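Local coordinates for protein peptidyl tryptophan dihydroxylase (Pseudomonas putida, PDB 7CTQ) that is an FAD-dependent monooxygenase that dihydroxylates a peptidyl tryptophan in the biogenesis of the tryptophylquinone cofactor of quinohemoprotein amine dehydrogenase, at residues A19-L24 and V31-E36; G23-G28 and A105-V110. One frame throughout, in Å; residues are numbered along the deposited sequence.

From the N terminus the chain runs through strand 8-11 into helix 15-27, which supplies one side of both contacts. Interaction 1 closes the short loop that follows, six residues lying between 19-24 and 31-36, as the helix packs back on strand 31-35. Interaction 2 starts from the same helix, sharing Gly23 and Leu24, but closes a much longer excursion of 76 residues, reaching 105-110 where strand 108-119 begins. The two neither nest strictly nor stand apart: segment 31-36 falls inside the longer loop while 19-24 begins before it. Strands 31-35 and 108-119 are parallel neighbours in one sheet, joined through Val33 to Ser108 and Val110.

Interaction 1 (A19-L24 and V31-E36); sequences ATAIGL and VTVVSE. With FAD (flavin-adenine dinucleotide), chain C.
Val31 packs against Ala21 and Leu24 of the helix, and Val33 against Ala21, in a buried, wholly apolar contact with no hydrogen bond across it. Val31 can be followed from CB outward: its CB forks, sending one methyl to each of two helix residues. CG1, anti to the backbone N (chi1 -179°), lies 3.9 Å from Ala21 CB. CG2, anti to the carbonyl carbon, passes the Ala21 carbonyl and presses on the base of the Leu24 side chain, 3.6 Å from Leu24 CB, with Leu24 CD1 farther off. The Leu24 and Val31 side chains lie roughly perpendicular. Helix 15-27 and strand 31-35 belong, with strand 8-11, to a beta-alpha-beta unit consistent with the Rossmann-type dinucleotide-binding motif of FAD enzymes; the axes of 19-24 and 31-35 run nearly antiparallel (168°) and come within 8.8 Å at their closest. An alanine in place of Val31 is likely to open a gap beside Ala21 and Leu24, since both methyls that meet the helix would be gone. Two residues farther along the strand, Val33 CG2 comes 3.8 Å from the same Ala21 CB, so that both valines bear on one methyl from the strand side. Val10 of strand 8-11 touches both valines, and Ile289 of helix 285-294 reaches Leu24. At its C-terminal end the strand leads to the cofactor: Glu36 N lies 3.3 Å from FAD N3A of the adenine, and Ser35 OG 3.5 Å from the ribose atom O3B of FAD.

Interaction 2 (G23-G28 and A105-V110); sequences GLRRLG and AGVSVV
A side-chain-to-backbone hydrogen bond from Arg25 to Ala105, backed by a small apolar contact with Val107, joins the last turns of helix 15-27 to the turn that leads from helix 91-104 into strand 108-119. Arg25 NE gives a nearly straight bond to Ala105 O (2.8 Å, N-H...O angle 174°), and that oxygen sits at the guanidinium edge, almost in the guanidinium plane. NE is tilted 15° from the carbonyl plane of Ala105. Gly106 O comes near the same NE, at 3.2 Å, but it lies over one face of the guanidinium, and the poor angle excludes a hydrogen bond. Bends at chi2 and chi3 curl the arginine chain, which brings NE back to the turn instead of letting it extend straight outward. The curl also lays the aliphatic part against Val107: Arg25 CG meets Val107 CG2 at 3.6 Å, the two side chains running alongside with opposed directions. At the far end of the group, Arg25 NH1 bonds to Tyr29 O, just beyond the helix, so the guanidinium is gripped from two places. Both elements stop in a Schellman motif, at Gly28 and Gly106, each glycine with positive phi. At Gly106 a CB would run into Arg25 NH2, so the arginine packs where a side chain is absent. Beyond the turn, Val107 rests on Leu102 of helix 91-104 and on Val33 of strand 31-35, while Ser108 and Val110 bond through their backbones to strand 31-35, which runs parallel beside strand 108-119 in the sheet.

Interaction 1 (A19-L24 and V31-E36)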
# COMPACT_ATOMS: atom_id res chain seq x y z
N ALA A 19 10.86 -5.05 1.77
CA ALA A 19 10.18 -6.26 1.33
C ALA A 19 10.74 -6.76 0.01
O ALA A 19 11.09 -7.93 -0.13
CB ALA A 19 8.68 -5.99 1.22
N THR A 20 10.85 -5.86 -0.98
CA THR A 20 11.31 -6.26 -2.30
C THR A 20 12.74 -6.80 -2.25
O THR A 20 13.05 -7.84 -2.84
CB THR A 20 11.22 -5.06 -3.26
OG1 THR A 20 9.86 -4.61 -3.31
CG2 THR A 20 11.70 -5.43 -4.65
N ALA A 21 13.62 -6.09 -1.54
CA ALA A 21 15.01 -6.52 -1.37
C ALA A 21 15.10 -7.95 -0.84
O ALA A 21 15.85 -8.78 -1.38
CB ALA A 21 15.72 -5.55 -0.42
N ILE A 22 14.34 -8.25 0.21
CA ILE A 22 14.41 -9.58 0.80
C ILE A 22 13.87 -10.62 -0.17
O ILE A 22 14.42 -11.72 -0.28
CB ILE A 22 13.67 -9.61 2.15
CG1 ILE A 22 14.34 -8.63 3.12
CG2 ILE A 22 13.63 -11.03 2.72
CD1 ILE A 22 13.72 -8.60 4.47
N GLY A 23 12.81 -10.28 -0.89
CA GLY A 23 12.30 -11.19 -1.90
C GLY A 23 13.34 -11.52 -2.95
O GLY A 23 13.46 -12.67 -3.38
N LEU A 24 14.11 -10.52 -3.36
CA LEU A 24 15.14 -10.76 -4.37
C LEU A 24 16.24 -11.67 -3.81
O LEU A 24 16.72 -12.57 -4.51
CB LEU A 24 15.70 -9.44 -4.87
CG LEU A 24 14.71 -8.59 -5.66
CD1 LEU A 24 15.16 -7.17 -5.69
CD2 LEU A 24 14.57 -9.13 -7.06
N VAL A 31 21.73 -7.81 -3.66
CA VAL A 31 20.89 -6.62 -3.59
C VAL A 31 21.55 -5.57 -2.71
O VAL A 31 22.05 -5.89 -1.62
CB VAL A 31 19.49 -6.95 -3.04
CG1 VAL A 31 18.62 -5.70 -2.99
CG2 VAL A 31 18.82 -8.06 -3.85
N THR A 32 21.53 -4.32 -3.16
CA THR A 32 21.97 -3.17 -2.38
C THR A 32 20.82 -2.18 -2.23
O THR A 32 20.13 -1.88 -3.21
CB THR A 32 23.17 -2.48 -3.04
OG1 THR A 32 24.29 -3.37 -3.08
CG2 THR A 32 23.55 -1.20 -2.29
N VAL A 33 20.61 -1.68 -1.02
CA VAL A 33 19.57 -0.70 -0.75
C VAL A 33 20.23 0.61 -0.34
O VAL A 33 21.17 0.61 0.46
CB VAL A 33 18.59 -1.19 0.35
CG1 VAL A 33 17.64 -0.08 0.76
CG2 VAL A 33 17.82 -2.41 -0.13
N VAL A 34 19.74 1.71 -0.90
CA VAL A 34 20.16 3.06 -0.53
C VAL A 34 18.96 3.77 0.08
O VAL A 34 17.86 3.71 -0.49
CB VAL A 34 20.69 3.85 -1.74
CG1 VAL A 34 21.22 5.21 -1.30
CG2 VAL A 34 21.75 3.05 -2.47
N SER A 35 19.17 4.44 1.21
CA SER A 35 18.06 5.15 1.84
C SER A 35 18.61 6.10 2.89
O SER A 35 19.74 5.95 3.36
CB SER A 35 17.06 4.19 2.48
OG SER A 35 16.18 4.87 3.36
N GLU A 36 17.78 7.07 3.27
CA GLU A 36 18.14 8.08 4.24
C GLU A 36 17.77 7.61 5.65
O GLU A 36 16.74 6.94 5.84
CB GLU A 36 17.46 9.41 3.92
CG GLU A 36 17.62 10.48 4.99
CD GLU A 36 17.65 11.88 4.41
OE1 GLU A 36 18.05 12.02 3.24
OE2 GLU A 36 17.29 12.83 5.13
PA FAD C . 8.13 4.83 2.92
O1A FAD C . 7.70 4.08 4.13
O2A FAD C . 7.73 6.30 2.96
O5B FAD C . 9.65 4.58 2.69
C5B FAD C . 10.43 5.46 1.86
C4B FAD C . 11.83 5.44 2.42
O4B FAD C . 12.72 6.11 1.50
C3B FAD C . 12.01 6.12 3.78
O3B FAD C . 12.93 5.38 4.58
C2B FAD C . 12.54 7.51 3.40
O2B FAD C . 13.38 8.09 4.40
C1B FAD C . 13.38 7.17 2.17
N9A FAD C . 13.63 8.24 1.22
C8A FAD C . 12.80 9.25 0.81
N7A FAD C . 13.32 10.06 -0.07
C5A FAD C . 14.60 9.58 -0.22
C6A FAD C . 15.70 10.02 -1.00
N6A FAD C . 15.66 11.08 -1.81
N1A FAD C . 16.85 9.30 -0.94
C2A FAD C . 16.90 8.24 -0.13
N3A FAD C . 15.93 7.75 0.65
C4A FAD C . 14.81 8.46 0.56
N1 FAD C . 0.05 3.37 7.16
C2 FAD C . -0.35 2.56 8.19
O2 FAD C . -0.18 1.34 8.16
N3 FAD C . -0.94 3.12 9.31
C4 FAD C . -1.19 4.46 9.51
O4 FAD C . -1.72 4.84 10.55
C4X FAD C . -0.77 5.31 8.41
N5 FAD C . -0.97 6.60 8.52
C5X FAD C . -0.57 7.41 7.48
C6 FAD C . -0.79 8.79 7.57
C7 FAD C . -0.41 9.64 6.54
C7M FAD C . -0.66 11.12 6.67
C8 FAD C . 0.19 9.12 5.38
C8M FAD C . 0.61 10.02 4.25
C9 FAD C . 0.41 7.75 5.29
C9A FAD C . 0.03 6.89 6.32
N10 FAD C . 0.25 5.50 6.25
C10 FAD C . -0.15 4.67 7.28
C1' FAD C . 0.83 4.90 5.05
C2' FAD C . 2.28 4.47 5.20
O2' FAD C . 3.09 5.52 5.74
C3' FAD C . 2.81 4.07 3.83
O3' FAD C . 1.84 3.22 3.22
C4' FAD C . 4.15 3.34 3.81
O4' FAD C . 5.07 3.94 4.73
C5' FAD C . 4.73 3.32 2.42
O5' FAD C . 5.88 2.46 2.41
P FAD C . 7.05 2.69 1.41
O1P FAD C . 6.45 2.57 -0.00
O2P FAD C . 8.20 1.80 1.73
O3P FAD C . 7.44 4.21 1.63

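Interaction 2 (G23-G28 and A105-V110)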
# COMPACT_ATOMS: atom_id res chain seq x y z
N GLY A 23 12.81 -10.28 -0.89
CA GLY A 23 12.30 -11.19 -1.90
C GLY A 23 13.34 -11.52 -2.95
O GLY A 23 13.46 -12.67 -3.38
N LEU A 24 14.11 -10.52 -3.36
CA LEU A 24 15.14 -10.76 -4.37
C LEU A 24 16.24 -11.67 -3.81
O LEU A 24 16.72 -12.57 -4.51
CB LEU A 24 15.70 -9.44 -4.87
CG LEU A 24 14.71 -8.59 -5.66
CD1 LEU A 24 15.16 -7.17 -5.69
CD2 LEU A 24 14.57 -9.13 -7.06
N ARG A 25 16.63 -11.44 -2.55
CA ARG A 25 17.56 -12.34 -1.86
C ARG A 25 17.08 -13.79 -1.91
O ARG A 25 17.86 -14.70 -2.21
CB ARG A 25 17.72 -11.89 -0.41
CG ARG A 25 18.50 -10.60 -0.25
CD ARG A 25 19.91 -10.77 -0.80
NE ARG A 25 20.73 -11.63 0.06
CZ ARG A 25 21.65 -12.48 -0.38
NH1 ARG A 25 21.88 -12.60 -1.69
NH2 ARG A 25 22.33 -13.21 0.49
N ARG A 26 15.80 -14.02 -1.60
CA ARG A 26 15.26 -15.38 -1.62
C ARG A 26 15.26 -15.99 -3.01
O ARG A 26 15.28 -17.22 -3.14
CB ARG A 26 13.85 -15.39 -1.04
CG ARG A 26 13.77 -14.75 0.35
CD ARG A 26 12.68 -15.38 1.19
NE ARG A 26 11.46 -15.57 0.42
CZ ARG A 26 10.42 -16.29 0.82
NH1 ARG A 26 10.45 -16.90 2.00
NH2 ARG A 26 9.35 -16.39 0.04
N LEU A 27 15.22 -15.16 -4.06
CA LEU A 27 15.37 -15.67 -5.41
C LEU A 27 16.83 -15.91 -5.78
O LEU A 27 17.09 -16.50 -6.84
CB LEU A 27 14.73 -14.71 -6.42
CG LEU A 27 13.20 -14.67 -6.40
CD1 LEU A 27 12.65 -13.76 -7.50
CD2 LEU A 27 12.63 -16.09 -6.51
N GLY A 28 17.76 -15.46 -4.95
CA GLY A 28 19.17 -15.67 -5.18
C GLY A 28 19.94 -14.45 -5.66
O GLY A 28 21.07 -14.61 -6.13
N ALA A 105 19.53 -10.31 6.18
CA ALA A 105 19.21 -11.06 4.97
C ALA A 105 20.32 -11.00 3.93
O ALA A 105 20.15 -11.56 2.83
CB ALA A 105 17.90 -10.56 4.36
N GLY A 106 21.43 -10.34 4.22
CA GLY A 106 22.49 -10.22 3.24
C GLY A 106 22.30 -9.10 2.25
O GLY A 106 22.66 -9.24 1.08
N VAL A 107 21.74 -7.97 2.69
CA VAL A 107 21.52 -6.81 1.84
C VAL A 107 22.45 -5.69 2.30
O VAL A 107 22.48 -5.35 3.49
CB VAL A 107 20.05 -6.35 1.88
CG1 VAL A 107 19.88 -5.06 1.07
CG2 VAL A 107 19.11 -7.46 1.39
N SER A 108 23.20 -5.12 1.36
CA SER A 108 23.98 -3.92 1.63
C SER A 108 23.04 -2.74 1.85
O SER A 108 22.10 -2.53 1.07
CB SER A 108 24.93 -3.62 0.47
OG SER A 108 25.44 -4.80 -0.11
N VAL A 109 23.28 -1.97 2.91
CA VAL A 109 22.46 -0.80 3.24
C VAL A 109 23.38 0.41 3.23
O VAL A 109 24.02 0.73 4.23
CB VAL A 109 21.75 -0.94 4.59
CG1 VAL A 109 20.73 0.18 4.77
CG2 VAL A 109 21.06 -2.29 4.67
N VAL A 110 23.44 1.09 2.09
CA VAL A 110 24.24 2.29 1.91
C VAL A 110 23.38 3.47 2.35
O VAL A 110 22.46 3.88 1.63
CB VAL A 110 24.72 2.45 0.47
CG1 VAL A 110 25.38 3.81 0.26
CG2 VAL A 110 25.64 1.30 0.07